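Chitinase (Thermococcus chitonophagus, PDB 5XSW) hydrolyses chitin, probably as an endo-acting enzyme, the chain here being the C-terminal part of a longer protein. Local coordinates at the interface of chains A and B. Numbering follows the deposited sequence. Chains: chain A/B, Chitinase.

Contact 1 and contact 2 lie along one two-fold symmetric interface between two copies of the chitinase chain, with the centres of their C-alpha atoms about 13 Å apart. Helix 475-482 of chain A serves both: A:Asp476 near its start reaches contact 1, while A:Tyr479 and A:His480 further along reach contact 2, where A:Asn483 follows its end. Both chains bring helix 254-263 and Asp476 to contact 1, while chain B brings B:Asp273 and helix 274-278 to contact 2. Contact 1 pairs each Asn258 with its own counterpart, whereas contact 2 has a twin with the chains exchanged. Whether this pairing persists in solution the structure alone does not show.

Contact 1: the interface of chains A and B. Residues chain A 258-259, 262-263, 476; chain B 258-259, 262, 476.
The second torsions of A:Asn258 and B:Asn258 (-77° and 103°) differ by a half-turn, so the two amide planes follow the same course with OD1 and ND2 exchanged; both side chains leave helix 254-263 with CG anti to the backbone N. A:Asn258 therefore offers its carbonyl OD1 and B:Asn258 its amide ND2, and these join in a 2.5 Å hydrogen bond from B:Asn258 ND2 to A:Asn258 OD1. The acceptor lies close to the plane of the donating amide, but the bond is bent at the hydrogen, and the two amide planes are inclined at 66°. Asparagine suits a symmetric meeting point because one copy can donate while the other accepts.

Asp476 of each partner reaches the outer end of the opposing amide. B:Asp476 OD2 is 2.6 Å from A:Asn258 ND2, although the modelled N-H does not point at it. As modelled, A:Asp476 OD2 and B:Asn258 OD1 would clash as two acceptors. The carboxylate may carry a proton, or the B:Asn258 amide may be flipped, which would instead oppose two carbonyl oxygens at the centre; the assignment is doubtful.

Water bridges the join. One molecule lies 2.5 Å from B:Asp476 OD2 and also meets the backbone carbonyl O of A:Asn258; its counterpart links A:Asp476 OD2 to B:Asn258 O. A third, 2.7 Å from the phenol oxygen OH of A:Tyr263, meets B:Asn258 OD1.

Aliphatic carbons of Gln259 pack against the amides: A:Gln259 CB lies 3.8 Å from B:Asn258 CG, its chain crossing that amide at an angle. The small A:Ala262 and B:Ala262 border the amides, compatible with close approach. The site brings together two copies of helix 254-263 at the centre of a possible dimer.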
loop_
_atom_site.group_PDB
_atom_site.type_symbol
_atom_site.label_atom_id
_atom_site.label_comp_id
_atom_site.label_asym_id
_atom_site.label_seq_id
_atom_site.Cartn_x
_atom_site.Cartn_y
_atom_site.Cartn_z
ATOM N N ASN A 258 2.510 3.167 2.033
ATOM C CA ASN A 258 3.528 2.383 1.337
ATOM C C ASN A 258 3.467 2.616 -0.191
ATOM O O ASN A 258 4.476 2.763 -0.874
ATOM C CB ASN A 258 3.308 0.872 1.656
ATOM C CG ASN A 258 4.343 -0.053 0.964
ATOM O OD1 ASN A 258 4.262 -0.333 -0.240
ATOM N ND2 ASN A 258 5.293 -0.542 1.735
ATOM N N GLN A 259 2.263 2.639 -0.710
ATOM C CA GLN A 259 2.103 2.832 -2.164
ATOM C C GLN A 259 2.553 4.249 -2.632
ATOM O O GLN A 259 3.262 4.417 -3.660
ATOM C CB GLN A 259 0.633 2.561 -2.508
ATOM C CG GLN A 259 0.211 2.856 -3.937
ATOM C CD GLN A 259 -1.279 2.632 -4.095
ATOM O OE1 GLN A 259 -1.708 1.756 -4.845
ATOM N NE2 GLN A 259 -2.055 3.343 -3.313
ATOM N N ALA A 262 6.183 4.427 -2.748
ATOM C CA ALA A 262 6.729 3.774 -3.960
ATOM C C ALA A 262 6.586 4.685 -5.208
ATOM O O ALA A 262 7.472 4.771 -6.051
ATOM C CB ALA A 262 5.999 2.415 -4.234
ATOM N N TYR A 263 5.459 5.374 -5.291
ATOM C CA TYR A 263 5.161 6.192 -6.485
ATOM C C TYR A 263 5.997 7.464 -6.507
ATOM O O TYR A 263 6.254 8.060 -7.570
ATOM C CB TYR A 263 3.681 6.580 -6.533
ATOM C CG TYR A 263 2.696 5.463 -6.769
ATOM C CD1 TYR A 263 3.108 4.190 -7.124
ATOM C CD2 TYR A 263 1.324 5.701 -6.604
ATOM C CE1 TYR A 263 2.178 3.151 -7.319
ATOM C CE2 TYR A 263 0.395 4.706 -6.835
ATOM C CZ TYR A 263 0.830 3.436 -7.196
ATOM O OH TYR A 263 -0.128 2.485 -7.397
ATOM N N ASP A 476 5.853 -0.178 -9.532
ATOM C CA ASP A 476 4.454 -0.311 -9.117
ATOM C C ASP A 476 3.554 0.684 -9.931
ATOM O O ASP A 476 2.497 0.338 -10.336
ATOM C CB ASP A 476 4.279 -0.003 -7.609
ATOM C CG ASP A 476 4.969 -1.081 -6.686
ATOM O OD1 ASP A 476 5.057 -2.209 -7.163
ATOM O OD2 ASP A 476 5.417 -0.759 -5.553
ATOM N N ASN B 258 0.184 -3.306 -3.049
ATOM C CA ASN B 258 1.539 -2.703 -3.173
ATOM C C ASN B 258 2.421 -3.046 -1.950
ATOM O O ASN B 258 3.600 -3.391 -2.051
ATOM C CB ASN B 258 1.390 -1.169 -3.257
ATOM C CG ASN B 258 2.697 -0.463 -3.622
ATOM O OD1 ASN B 258 2.877 -0.052 -4.757
ATOM N ND2 ASN B 258 3.604 -0.323 -2.650
ATOM N N GLN B 259 1.803 -2.921 -0.792
ATOM C CA GLN B 259 2.508 -3.184 0.451
ATOM C C GLN B 259 2.945 -4.658 0.571
ATOM O O GLN B 259 4.088 -4.942 1.003
ATOM C CB GLN B 259 1.606 -2.781 1.587
ATOM C CG GLN B 259 2.203 -2.920 2.946
ATOM C CD GLN B 259 1.237 -2.525 4.024
ATOM O OE1 GLN B 259 1.544 -1.652 4.830
ATOM N NE2 GLN B 259 0.049 -3.076 3.998
ATOM N N ALA B 262 5.839 -5.350 -1.530
ATOM C CA ALA B 262 7.053 -4.808 -0.933
ATOM C C ALA B 262 7.556 -5.761 0.175
ATOM O O ALA B 262 8.740 -6.005 0.332
ATOM C CB ALA B 262 6.803 -3.473 -0.322
ATOM N N ASP B 476 10.480 -1.144 3.823
ATOM C CA ASP B 476 9.193 -0.737 4.385
ATOM C C ASP B 476 8.829 -1.637 5.602
ATOM O O ASP B 476 8.337 -1.176 6.609
ATOM C CB ASP B 476 8.050 -0.879 3.344
ATOM C CG ASP B 476 8.158 0.174 2.167
ATOM O OD1 ASP B 476 8.649 1.262 2.422
ATOM O OD2 ASP B 476 7.738 -0.128 1.057
HETATM O O HOH W 1 7.132 1.593 -0.668
HETATM O O HOH W 2 5.612 -2.662 -3.801
HETATM O O HOH W 3 0.495 -0.098 -6.771
#

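Contact 2: the interface of chains A and B. Residues chain A 479-480, 483; chain B 273, 275.
This is a small, polar and partly water-mediated patch of a two-fold symmetric interface, in which the end of helix 475-482 of chain A meets the start of helix 274-278 of chain B; it ties the two chains together away from the symmetry centre, if the deposited dimer is the biological one.

B:Asp273 lays its carboxylate over the side-chain amide of A:Asn483. The two flat groups are stacked with their planes 29° apart, and A:Asn483 CG lies 3.6 Å from B:Asp273 OD2. A chi1 of 163° sends the B:Asp273 carboxylate away from its own backbone N and toward chain A. The amide nitrogen of A:Asn483 is already engaged within its own chain: ND2 donates to the backbone carbonyl O of A:Tyr479 at 2.7 Å, along a nearly straight line and almost in the amide plane. This bond fixes the rotation of the amide, with a face toward the carboxylate. Asparagine suits the position just beyond the helix, where its side chain can satisfy a carbonyl near the helix end.

The same carbonyl meets B:Asp273 OD1, with A:Tyr479 O 3.1 Å away. Two acceptors would repel here unless the acid carries a proton, which is not seen; the negative end of the helix might favour that form. Beside them, CB of A:Tyr479 rests 4.0 Å from CB of B:Asp273.

B:Asp275 works through water. One molecule sits in the ring plane of A:His480, 2.8 Å from NE2, and lies 3.3 Å from B:Asp275 OD1. Another links B:Asp275 OD2, at 2.8 Å, to the backbone carbonyl O of A:Asn483. A forked carboxylate suits this place because each oxygen serves a different water. The site joins the C-terminal helix of one copy to the neighbouring chain through stacking and solvent bridges, probably steadying the chain terminus.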
loop_
_atom_site.group_PDB
_atom_site.type_symbol
_atom_site.label_atom_id
_atom_site.label_comp_id
_atom_site.label_asym_id
_atom_site.label_seq_id
_atom_site.Cartn_x
_atom_site.Cartn_y
_atom_site.Cartn_z
ATOM N N TYR A 479 2.863 -0.650 -13.677
ATOM C CA TYR A 479 1.837 -1.661 -13.931
ATOM C C TYR A 479 0.472 -1.188 -13.515
ATOM O O TYR A 479 -0.530 -1.488 -14.153
ATOM C CB TYR A 479 2.172 -2.986 -13.202
ATOM C CG TYR A 479 3.524 -3.491 -13.585
ATOM C CD1 TYR A 479 3.781 -3.990 -14.872
ATOM C CD2 TYR A 479 4.560 -3.426 -12.688
ATOM C CE1 TYR A 479 5.085 -4.420 -15.223
ATOM C CE2 TYR A 479 5.818 -3.832 -13.017
ATOM C CZ TYR A 479 6.071 -4.346 -14.287
ATOM O OH TYR A 479 7.383 -4.757 -14.548
ATOM N N HIS A 480 0.410 -0.424 -12.442
ATOM C CA HIS A 480 -0.905 -0.002 -11.999
ATOM C C HIS A 480 -1.561 0.993 -12.995
ATOM O O HIS A 480 -2.700 0.831 -13.416
ATOM C CB HIS A 480 -0.812 0.686 -10.632
ATOM C CG HIS A 480 -2.146 0.905 -10.007
ATOM N ND1 HIS A 480 -2.402 1.931 -9.126
ATOM C CD2 HIS A 480 -3.284 0.180 -10.087
ATOM C CE1 HIS A 480 -3.656 1.853 -8.717
ATOM N NE2 HIS A 480 -4.226 0.816 -9.318
ATOM N N ASN A 483 -2.641 -0.439 -16.349
ATOM C CA ASN A 483 -3.802 -1.363 -16.296
ATOM C C ASN A 483 -5.087 -0.726 -15.748
ATOM O O ASN A 483 -6.014 -1.434 -15.351
ATOM C CB ASN A 483 -3.450 -2.606 -15.435
ATOM C CG ASN A 483 -2.487 -3.546 -16.137
ATOM O OD1 ASN A 483 -2.913 -4.368 -16.940
ATOM N ND2 ASN A 483 -1.179 -3.416 -15.862
ATOM N N ASP B 273 0.791 -7.215 -10.842
ATOM C CA ASP B 273 -0.119 -6.100 -11.068
ATOM C C ASP B 273 -1.429 -6.367 -10.326
ATOM O O ASP B 273 -1.990 -7.472 -10.457
ATOM C CB ASP B 273 -0.426 -5.917 -12.577
ATOM C CG ASP B 273 -1.653 -5.073 -12.770
ATOM O OD1 ASP B 273 -1.582 -3.876 -12.406
ATOM O OD2 ASP B 273 -2.707 -5.597 -13.148
ATOM N N ASP B 275 -4.706 -5.372 -10.590
ATOM C CA ASP B 275 -5.977 -5.736 -11.278
ATOM C C ASP B 275 -5.765 -7.110 -11.886
ATOM O O ASP B 275 -6.621 -7.977 -11.824
ATOM C CB ASP B 275 -6.411 -4.635 -12.335
ATOM C CG ASP B 275 -6.973 -3.301 -11.664
ATOM O OD1 ASP B 275 -6.733 -3.037 -10.439
ATOM O OD2 ASP B 275 -7.623 -2.429 -12.356
HETATM O O HOH W 4 -6.846 -0.136 -8.974
HETATM O O HOH W 5 -8.267 -2.867 -15.091
#